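Poly(A) RNA polymerase GLD2 (Rattus norvegicus, PDB 6LBK) probably works as a cytoplasmic poly(A) RNA polymerase, adding AMP units from ATP to the 3' ends of selected mRNAs and single nucleotides to some microRNAs. Local coordinates at residues P202-I207 against L231-Y236; K208-H213 against K351-K356; R221-S226 against K344-M349. The protein carries 1 engineered substitution. One frame throughout, in Å; residues are numbered along the deposited sequence.

Contact 1 of 3, residues P202-I207 against L231-Y236; sequences PLVLVI and LMVLHY
Val233 is the bump of this contact. It enters a hollow walled by Leu203, Val204 and Ile207, which sit on one side of the partner helix. Its two methyl groups divide the work. Val233 CG1 lies between two walls, 3.5 Å from both Leu203 CD2 and Val204 CG2. The other methyl takes the third wall: Val233 CG2 meets Ile207 CD1 at 3.8 Å. The fork of Val233 therefore spreads across the hollow, one methyl against Leu203 and Val204 and the other against Ile207. CG1 stands anti to the backbone N (chi1 -180°), which turns it to the Leu203 side and CG2 to the Ile207 side. Leu203 and Val204 cross the valine obliquely, whereas Ile207 and Val233 meet tip to tip. All four side chains are buried, and the contact is purely apolar. The axes of segments 202-207 and 231-236 are 10.2 Å from each other at closest approach. These two axes run at 137°, so the pair is inclined and closer to antiparallel than to parallel. Helices 200-213 and 226-239 are joined here inside the protein. Helix 283-297 packs beside them, with Phe290 touching both Ile207 and Tyr236. Pro202 and Val206 of helix 200-213 rest on helix 51-63; Met232 and His235 of helix 226-239 lean on Ile305 of strand 303-306.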
loop_
_atom_site.group_PDB
_atom_site.type_symbol
_atom_site.label_atom_id
_atom_site.label_comp_id
_atom_site.label_asym_id
_atom_site.label_seq_id
_atom_site.Cartn_x
_atom_site.Cartn_y
_atom_site.Cartn_z
ATOM N N PRO A 202 -9.391 8.892 1.797
ATOM C CA PRO A 202 -10.574 8.234 2.395
ATOM C C PRO A 202 -11.009 6.979 1.661
ATOM O O PRO A 202 -11.369 5.968 2.292
ATOM C CB PRO A 202 -11.656 9.326 2.331
ATOM C CG PRO A 202 -10.894 10.608 2.332
ATOM C CD PRO A 202 -9.647 10.322 1.535
ATOM N N LEU A 203 -10.960 7.007 0.331
ATOM C CA LEU A 203 -11.392 5.848 -0.430
ATOM C C LEU A 203 -10.450 4.685 -0.206
ATOM O O LEU A 203 -10.880 3.555 0.047
ATOM C CB LEU A 203 -11.442 6.187 -1.912
ATOM C CG LEU A 203 -12.129 5.058 -2.672
ATOM C CD1 LEU A 203 -13.690 5.189 -2.464
ATOM C CD2 LEU A 203 -11.732 4.942 -4.149
ATOM N N VAL A 204 -9.147 4.947 -0.294
ATOM C CA VAL A 204 -8.178 3.882 -0.107
ATOM C C VAL A 204 -8.317 3.277 1.285
ATOM O O VAL A 204 -8.232 2.054 1.454
ATOM C CB VAL A 204 -6.760 4.409 -0.383
ATOM C CG1 VAL A 204 -5.716 3.550 0.314
ATOM C CG2 VAL A 204 -6.495 4.489 -1.917
ATOM N N LEU A 205 -8.562 4.109 2.297
ATOM C CA LEU A 205 -8.610 3.591 3.660
ATOM C C LEU A 205 -9.837 2.702 3.865
ATOM O O LEU A 205 -9.733 1.600 4.428
ATOM C CB LEU A 205 -8.582 4.747 4.668
ATOM C CG LEU A 205 -8.525 4.575 6.197
ATOM C CD1 LEU A 205 -9.671 3.774 6.834
ATOM C CD2 LEU A 205 -7.176 3.986 6.567
ATOM N N VAL A 206 -11.019 3.177 3.451
ATOM C CA VAL A 206 -12.212 2.348 3.629
ATOM C C VAL A 206 -12.070 1.053 2.846
ATOM O O VAL A 206 -12.510 -0.011 3.291
ATOM C CB VAL A 206 -13.485 3.112 3.217
ATOM C CG1 VAL A 206 -13.512 3.373 1.685
ATOM C CG2 VAL A 206 -14.705 2.334 3.648
ATOM N N ILE A 207 -11.405 1.113 1.696
ATOM C CA ILE A 207 -11.219 -0.066 0.868
ATOM C C ILE A 207 -10.225 -1.046 1.503
ATOM O O ILE A 207 -10.436 -2.266 1.468
ATOM C CB ILE A 207 -10.802 0.402 -0.531
ATOM C CG1 ILE A 207 -12.041 1.019 -1.226
ATOM C CG2 ILE A 207 -10.211 -0.719 -1.305
ATOM C CD1 ILE A 207 -11.786 1.578 -2.624
ATOM N N LEU A 231 -2.831 0.113 -5.699
ATOM C CA LEU A 231 -2.641 0.309 -7.131
ATOM C C LEU A 231 -3.950 0.120 -7.869
ATOM O O LEU A 231 -4.165 0.752 -8.898
ATOM C CB LEU A 231 -1.566 -0.656 -7.665
ATOM C CG LEU A 231 -0.091 -0.487 -7.234
ATOM C CD1 LEU A 231 0.840 -1.505 -7.915
ATOM C CD2 LEU A 231 0.443 0.916 -7.462
ATOM N N MET A 232 -4.856 -0.708 -7.340
ATOM C CA MET A 232 -6.127 -0.943 -8.013
ATOM C C MET A 232 -7.085 0.235 -7.821
ATOM O O MET A 232 -7.773 0.649 -8.765
ATOM C CB MET A 232 -6.744 -2.227 -7.495
ATOM C CG MET A 232 -6.125 -3.498 -8.059
ATOM S SD MET A 232 -6.576 -4.945 -7.046
ATOM C CE MET A 232 -8.345 -5.020 -7.216
ATOM N N VAL A 233 -7.151 0.764 -6.593
ATOM C CA VAL A 233 -7.873 2.010 -6.335
ATOM C C VAL A 233 -7.342 3.117 -7.233
ATOM O O VAL A 233 -8.116 3.816 -7.886
ATOM C CB VAL A 233 -7.773 2.407 -4.852
ATOM C CG1 VAL A 233 -8.523 3.677 -4.593
ATOM C CG2 VAL A 233 -8.289 1.331 -3.958
ATOM N N LEU A 234 -6.011 3.328 -7.242
ATOM C CA LEU A 234 -5.441 4.388 -8.080
ATOM C C LEU A 234 -5.739 4.155 -9.561
ATOM O O LEU A 234 -6.033 5.106 -10.291
ATOM C CB LEU A 234 -3.925 4.533 -7.854
ATOM C CG LEU A 234 -3.307 4.893 -6.486
ATOM C CD1 LEU A 234 -1.835 5.122 -6.645
ATOM C CD2 LEU A 234 -3.930 6.147 -5.861
ATOM N N HIS A 235 -5.694 2.902 -10.024
ATOM C CA HIS A 235 -6.093 2.603 -11.395
ATOM C C HIS A 235 -7.566 2.960 -11.643
ATOM O O HIS A 235 -7.905 3.566 -12.672
ATOM C CB HIS A 235 -5.830 1.133 -11.686
ATOM C CG HIS A 235 -6.416 0.663 -12.972
ATOM N ND1 HIS A 235 -5.836 0.926 -14.189
ATOM C CD2 HIS A 235 -7.565 0.003 -13.235
ATOM C CE1 HIS A 235 -6.586 0.424 -15.151
ATOM N NE2 HIS A 235 -7.645 -0.137 -14.598
ATOM N N TYR A 236 -8.462 2.575 -10.722
ATOM C CA TYR A 236 -9.878 2.915 -10.879
ATOM C C TYR A 236 -10.054 4.422 -11.001
ATOM O O TYR A 236 -10.805 4.907 -11.862
ATOM C CB TYR A 236 -10.745 2.364 -9.715
ATOM C CG TYR A 236 -12.208 2.876 -9.773
ATOM C CD1 TYR A 236 -13.064 2.534 -10.840
ATOM C CD2 TYR A 236 -12.719 3.714 -8.775
ATOM C CE1 TYR A 236 -14.414 3.039 -10.903
ATOM C CE2 TYR A 236 -14.053 4.203 -8.838
ATOM C CZ TYR A 236 -14.876 3.869 -9.899
ATOM O OH TYR A 236 -16.133 4.365 -9.918
#

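Contact 2 of 3, residues K208-H213 against K351-K356; sequences KKWASH and KDQFLK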
loop_
_atom_site.group_PDB
_atom_site.type_symbol
_atom_site.label_atom_id
_atom_site.label_comp_id
_atom_site.label_asym_id
_atom_site.label_seq_id
_atom_site.Cartn_x
_atom_site.Cartn_y
_atom_site.Cartn_z
ATOM N N LYS A 208 -9.149 -0.542 2.118
ATOM C CA LYS A 208 -8.243 -1.408 2.878
ATOM C C LYS A 208 -8.980 -2.091 4.029
ATOM O O LYS A 208 -8.860 -3.305 4.223
ATOM C CB LYS A 208 -7.068 -0.597 3.430
ATOM C CG LYS A 208 -5.837 -0.495 2.556
ATOM C CD LYS A 208 -4.817 0.330 3.299
ATOM C CE LYS A 208 -3.499 0.419 2.584
ATOM N NZ LYS A 208 -2.381 0.620 3.555
ATOM N N LYS A 209 -9.736 -1.320 4.821
ATOM C CA LYS A 209 -10.486 -1.936 5.917
ATOM C C LYS A 209 -11.473 -2.960 5.378
ATOM O O LYS A 209 -11.637 -4.041 5.951
ATOM C CB LYS A 209 -11.220 -0.881 6.757
ATOM C CG LYS A 209 -10.308 0.102 7.525
ATOM C CD LYS A 209 -9.389 -0.648 8.495
ATOM C CE LYS A 209 -8.488 0.281 9.290
ATOM N NZ LYS A 209 -7.470 -0.479 10.087
ATOM N N TRP A 210 -12.116 -2.645 4.257
ATOM C CA TRP A 210 -13.078 -3.555 3.657
ATOM C C TRP A 210 -12.416 -4.868 3.266
ATOM O O TRP A 210 -12.874 -5.950 3.661
ATOM C CB TRP A 210 -13.721 -2.880 2.440
ATOM C CG TRP A 210 -14.475 -3.817 1.652
ATOM C CD1 TRP A 210 -15.740 -4.281 1.904
ATOM C CD2 TRP A 210 -14.032 -4.473 0.473
ATOM N NE1 TRP A 210 -16.118 -5.177 0.934
ATOM C CE2 TRP A 210 -15.089 -5.315 0.041
ATOM C CE3 TRP A 210 -12.845 -4.422 -0.281
ATOM C CZ2 TRP A 210 -14.992 -6.101 -1.098
ATOM C CZ3 TRP A 210 -12.749 -5.207 -1.417
ATOM C CH2 TRP A 210 -13.825 -6.035 -1.818
ATOM N N ALA A 211 -11.334 -4.791 2.481
ATOM C CA ALA A 211 -10.634 -5.999 2.067
ATOM C C ALA A 211 -10.112 -6.788 3.267
ATOM O O ALA A 211 -10.191 -8.024 3.289
ATOM C CB ALA A 211 -9.485 -5.650 1.133
ATOM N N SER A 212 -9.582 -6.099 4.280
ATOM C CA SER A 212 -9.101 -6.805 5.466
ATOM C C SER A 212 -10.247 -7.476 6.209
ATOM O O SER A 212 -10.081 -8.560 6.786
ATOM C CB SER A 212 -8.333 -5.858 6.389
ATOM O OG SER A 212 -8.275 -6.403 7.699
ATOM N N HIS A 213 -11.401 -6.817 6.275
ATOM C CA HIS A 213 -12.501 -7.410 7.015
ATOM C C HIS A 213 -12.937 -8.706 6.365
ATOM O O HIS A 213 -13.255 -9.671 7.068
ATOM C CB HIS A 213 -13.677 -6.446 7.113
ATOM C CG HIS A 213 -14.925 -7.093 7.625
ATOM N ND1 HIS A 213 -15.068 -7.507 8.933
ATOM C CD2 HIS A 213 -16.069 -7.449 6.991
ATOM C CE1 HIS A 213 -16.254 -8.066 9.088
ATOM N NE2 HIS A 213 -16.882 -8.044 7.925
ATOM N N LYS A 351 -13.158 -12.596 -6.299
ATOM C CA LYS A 351 -14.204 -12.278 -7.280
ATOM C C LYS A 351 -15.585 -12.238 -6.628
ATOM O O LYS A 351 -16.374 -11.299 -6.834
ATOM C CB LYS A 351 -14.206 -13.316 -8.415
ATOM C CG LYS A 351 -13.063 -13.224 -9.434
ATOM C CD LYS A 351 -12.732 -14.586 -10.074
ATOM C CE LYS A 351 -13.708 -14.982 -11.193
ATOM N NZ LYS A 351 -13.149 -16.095 -12.032
ATOM N N ASP A 352 -15.893 -13.275 -5.852
ATOM C CA ASP A 352 -17.184 -13.389 -5.191
ATOM C C ASP A 352 -17.391 -12.253 -4.211
ATOM O O ASP A 352 -18.501 -11.716 -4.110
ATOM C CB ASP A 352 -17.281 -14.730 -4.459
ATOM C CG ASP A 352 -17.112 -15.927 -5.386
ATOM O OD1 ASP A 352 -17.355 -15.779 -6.603
ATOM O OD2 ASP A 352 -16.731 -17.019 -4.900
ATOM N N GLN A 353 -16.329 -11.859 -3.485
ATOM C CA GLN A 353 -16.488 -10.797 -2.501
ATOM C C GLN A 353 -16.719 -9.448 -3.173
ATOM O O GLN A 353 -17.489 -8.622 -2.661
ATOM C CB GLN A 353 -15.287 -10.736 -1.567
ATOM C CG GLN A 353 -15.499 -9.822 -0.358
ATOM C CD GLN A 353 -16.637 -10.302 0.530
ATOM O OE1 GLN A 353 -17.697 -9.669 0.613
ATOM N NE2 GLN A 353 -16.415 -11.427 1.208
ATOM N N PHE A 354 -16.052 -9.187 -4.304
ATOM C CA PHE A 354 -16.337 -7.936 -5.009
ATOM C C PHE A 354 -17.792 -7.894 -5.454
ATOM O O PHE A 354 -18.509 -6.919 -5.195
ATOM C CB PHE A 354 -15.402 -7.744 -6.208
ATOM C CG PHE A 354 -14.093 -7.061 -5.866
ATOM C CD1 PHE A 354 -14.011 -5.688 -5.843
ATOM C CD2 PHE A 354 -12.954 -7.798 -5.595
ATOM C CE1 PHE A 354 -12.827 -5.043 -5.521
ATOM C CE2 PHE A 354 -11.747 -7.156 -5.292
ATOM C CZ PHE A 354 -11.680 -5.774 -5.255
ATOM N N LEU A 355 -18.254 -8.975 -6.080
ATOM C CA LEU A 355 -19.628 -9.015 -6.564
ATOM C C LEU A 355 -20.618 -8.794 -5.426
ATOM O O LEU A 355 -21.472 -7.896 -5.488
ATOM C CB LEU A 355 -19.886 -10.354 -7.242
ATOM C CG LEU A 355 -21.226 -10.314 -7.947
ATOM C CD1 LEU A 355 -21.217 -9.228 -9.024
ATOM C CD2 LEU A 355 -21.495 -11.660 -8.515
ATOM N N LYS A 356 -20.491 -9.597 -4.365
ATOM C CA LYS A 356 -21.397 -9.536 -3.224
ATOM C C LYS A 356 -21.397 -8.160 -2.560
ATOM O O LYS A 356 -22.466 -7.626 -2.226
ATOM C CB LYS A 356 -21.003 -10.613 -2.212
ATOM C CG LYS A 356 -21.589 -10.390 -0.830
ATOM C CD LYS A 356 -21.258 -11.514 0.139
ATOM C CE LYS A 356 -21.334 -11.027 1.591
ATOM N NZ LYS A 356 -20.171 -10.174 1.988
#
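Trp210 and Phe354 form an edge-to-face aromatic pair between two helices. The tryptophan supplies the edge, and the phenylalanine supplies the face. The ring centroids, taken for the six-membered ring of Trp210, are 5.1 Å apart, and the planes meet at 63°. Trp210 CH2 stands 3.9 Å above the Phe354 plane, over the centre of the ring. The neighbouring atom Trp210 CZ3 lies 4.0 Å from Phe354 CZ. The CA-CB bond of Trp210 does not aim at the other helix. With CG anti to the backbone N (chi1 168°), the indole still extends across to it.

The aliphatic packing falls to Gln353. Gln353 CG comes obliquely to within 3.8 Å of Trp210 CZ2. The two side chains slide past each other in opposite directions, with the amide nearly perpendicular to the indole.

Among the polar groups, Lys356 NZ donates to Gln353 OE1 of its own helix at 2.9 Å. The donor lies in the carbonyl plane, on a lone pair, at a C=O...N angle of 133°. This bond should help hold the amide in its rotation. Trp210 NE1 is hydrogen-bonded to Ser357 OG, and that hydroxyl is also bonded to Gln353 O. The serine therefore ties the indole to the helix backbone.

Leu291 of helix 283-297 touches both aromatic rings. The arrangement is a T-shaped aromatic pair at a buried helix-helix interface, here fastening helix 344-363 to helix 200-213 away from the predicted catalytic magnesium site.

Contact 3 of 3, residues R221-S226 against K344-M349; sequences RGTLSS and KQKFDM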
loop_
_atom_site.group_PDB
_atom_site.type_symbol
_atom_site.label_atom_id
_atom_site.label_comp_id
_atom_site.label_asym_id
_atom_site.label_seq_id
_atom_site.Cartn_x
_atom_site.Cartn_y
_atom_site.Cartn_z
ATOM N N ARG A 221 -1.377 -15.026 3.034
ATOM C CA ARG A 221 -2.433 -16.025 3.103
ATOM C C ARG A 221 -3.078 -16.301 1.745
ATOM O O ARG A 221 -4.138 -16.927 1.694
ATOM C CB ARG A 221 -3.493 -15.597 4.116
ATOM C CG ARG A 221 -2.943 -15.534 5.532
ATOM C CD ARG A 221 -4.026 -15.621 6.579
ATOM N NE ARG A 221 -4.880 -16.769 6.288
ATOM C CZ ARG A 221 -4.536 -18.030 6.548
ATOM N NH1 ARG A 221 -5.364 -19.021 6.246
ATOM N NH2 ARG A 221 -3.361 -18.303 7.106
ATOM N N GLY A 222 -2.483 -15.821 0.650
ATOM C CA GLY A 222 -2.942 -16.130 -0.691
ATOM C C GLY A 222 -3.762 -15.068 -1.417
ATOM O O GLY A 222 -4.062 -15.261 -2.601
ATOM N N THR A 223 -4.110 -13.945 -0.767
ATOM C CA THR A 223 -5.011 -12.929 -1.304
ATOM C C THR A 223 -4.265 -11.644 -1.693
ATOM O O THR A 223 -3.071 -11.682 -2.003
ATOM C CB THR A 223 -6.134 -12.694 -0.287
ATOM O OG1 THR A 223 -5.582 -12.403 1.010
ATOM C CG2 THR A 223 -7.073 -13.904 -0.216
ATOM N N LEU A 224 -4.981 -10.501 -1.699
ATOM C CA LEU A 224 -4.448 -9.270 -2.292
ATOM C C LEU A 224 -3.565 -8.482 -1.332
ATOM O O LEU A 224 -3.996 -8.119 -0.235
ATOM C CB LEU A 224 -5.583 -8.361 -2.730
ATOM C CG LEU A 224 -6.507 -8.819 -3.837
ATOM C CD1 LEU A 224 -7.682 -7.905 -3.813
ATOM C CD2 LEU A 224 -5.736 -8.708 -5.139
ATOM N N SER A 225 -2.368 -8.131 -1.779
ATOM C CA SER A 225 -1.521 -7.292 -0.953
ATOM C C SER A 225 -2.087 -5.882 -0.884
ATOM O O SER A 225 -2.802 -5.431 -1.784
ATOM C CB SER A 225 -0.089 -7.251 -1.495
ATOM O OG SER A 225 -0.032 -6.591 -2.742
ATOM N N SER A 226 -1.753 -5.184 0.208
ATOM C CA SER A 226 -2.194 -3.805 0.362
ATOM C C SER A 226 -1.734 -2.967 -0.815
ATOM O O SER A 226 -2.473 -2.099 -1.298
ATOM C CB SER A 226 -1.644 -3.230 1.657
ATOM O OG SER A 226 -2.410 -3.666 2.764
ATOM N N LYS A 344 -6.940 -21.111 -7.198
ATOM C CA LYS A 344 -8.253 -20.801 -7.772
ATOM C C LYS A 344 -9.243 -20.400 -6.688
ATOM O O LYS A 344 -9.845 -19.328 -6.753
ATOM C CB LYS A 344 -8.796 -21.993 -8.553
ATOM C CG LYS A 344 -7.950 -22.421 -9.732
ATOM C CD LYS A 344 -8.437 -23.753 -10.375
ATOM C CE LYS A 344 -7.401 -24.328 -11.351
ATOM N NZ LYS A 344 -7.870 -25.541 -12.082
ATOM N N GLN A 345 -9.371 -21.234 -5.654
ATOM C CA GLN A 345 -10.252 -20.940 -4.527
ATOM C C GLN A 345 -10.080 -19.509 -4.014
ATOM O O GLN A 345 -11.067 -18.795 -3.812
ATOM C CB GLN A 345 -9.996 -21.973 -3.425
ATOM C CG GLN A 345 -10.972 -21.964 -2.273
ATOM C CD GLN A 345 -10.640 -20.882 -1.257
ATOM O OE1 GLN A 345 -9.464 -20.602 -0.997
ATOM N NE2 GLN A 345 -11.668 -20.258 -0.692
ATOM N N LYS A 346 -8.832 -19.059 -3.818
ATOM C CA LYS A 346 -8.603 -17.698 -3.321
ATOM C C LYS A 346 -9.002 -16.643 -4.356
ATOM O O LYS A 346 -9.616 -15.624 -4.010
ATOM C CB LYS A 346 -7.134 -17.523 -2.917
ATOM C CG LYS A 346 -6.676 -18.441 -1.788
ATOM C CD LYS A 346 -7.337 -18.081 -0.467
ATOM C CE LYS A 346 -6.886 -19.009 0.652
ATOM N NZ LYS A 346 -5.420 -18.933 0.904
ATOM N N PHE A 347 -8.627 -16.858 -5.622
ATOM C CA PHE A 347 -9.036 -15.971 -6.711
ATOM C C PHE A 347 -10.552 -15.798 -6.739
ATOM O O PHE A 347 -11.069 -14.671 -6.840
ATOM C CB PHE A 347 -8.508 -16.542 -8.037
ATOM C CG PHE A 347 -8.863 -15.728 -9.257
ATOM C CD1 PHE A 347 -8.908 -14.340 -9.206
ATOM C CD2 PHE A 347 -9.077 -16.359 -10.476
ATOM C CE1 PHE A 347 -9.214 -13.607 -10.336
ATOM C CE2 PHE A 347 -9.366 -15.632 -11.609
ATOM C CZ PHE A 347 -9.441 -14.271 -11.549
ATOM N N ASP A 348 -11.277 -16.914 -6.619
ATOM C CA ASP A 348 -12.730 -16.861 -6.553
ATOM C C ASP A 348 -13.187 -16.114 -5.316
ATOM O O ASP A 348 -14.165 -15.373 -5.365
ATOM C CB ASP A 348 -13.319 -18.271 -6.554
ATOM C CG ASP A 348 -13.076 -19.000 -7.865
ATOM O OD1 ASP A 348 -12.754 -18.307 -8.856
ATOM O OD2 ASP A 348 -13.217 -20.246 -7.922
ATOM N N MET A 349 -12.515 -16.316 -4.185
ATOM C CA MET A 349 -12.896 -15.578 -2.987
ATOM C C MET A 349 -12.889 -14.080 -3.266
ATOM O O MET A 349 -13.851 -13.368 -2.943
ATOM C CB MET A 349 -11.968 -15.960 -1.830
ATOM C CG MET A 349 -12.453 -15.501 -0.467
ATOM S SD MET A 349 -11.248 -15.691 0.873
ATOM C CE MET A 349 -10.729 -17.390 0.647
#
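Lys346 NZ donates a hydrogen bond to Arg221 O. The modelled separation of Lys346 NZ and Arg221 O, 2.5 Å, is shorter than such a bond should be, so its length is doubtful. The C=O...N angle is 149°, with the amine tilted out of the carbonyl plane. The lysine reaches this point by a folded path. Its chain bends at chi2 (-68°) and again at chi4 (62°). It thus runs along the loop before the amine turns onto the carbonyl.

The rest of the lysine packs on the same piece of backbone. Lys346 CB lies 3.8 Å from Gly222 O. Farther along, Lys346 CE is 3.6 Å from Arg221 O. Lys346 CD meets Thr223 CG2 at 4.2 Å, the two side chains running aslant to each other. Three successive loop residues therefore touch one side chain.

Gly222 has a positive phi, a backbone shape readily adopted by glycine. It presents only backbone to the lysine. The methyl group of Thr223 touches the lysine chain, while its OG1 is hydrogen-bonded to Asp218 N.

Like charges come near each other here without contact. Lys346 NZ and Arg221 NH1 are 5.3 Å apart, and a long, weak ion pair of the amine with Glu343 may partly offset them.

The contact joins the loop between helices 200-213 and 226-239 to the first turns of helix 344-363. Ser225 is the N-cap of helix 226-239. Thr223 and Leu224 rest on Ile350 of helix 344-363, while Phe347, which points away from the loop, stacks on Tyr325 and meets Trp300 edge-to-face.

Overall arrangement
From the N terminus, helix 200-213 comes first and supplies one side of both contact 1 and contact 2. The loop 221-226 follows, then helix 226-239. Contact 1 closes the short hairpin between these two helices. Much later, helix 344-363 returns and meets the loop in contact 3, then helix 200-213 in contact 2. The span of contact 3 thus falls within that of contact 2, and contact 1 crosses both. Contacts 1 and 2 touch through Met232 CE and Phe354 CZ, 3.9 Å apart. Contacts 2 and 3 touch through Lys208 CE and Ser226 CB, 4.2 Å apart. Contact 1 holds the hairpin together; contacts 2 and 3 tie helix 344-363 to it.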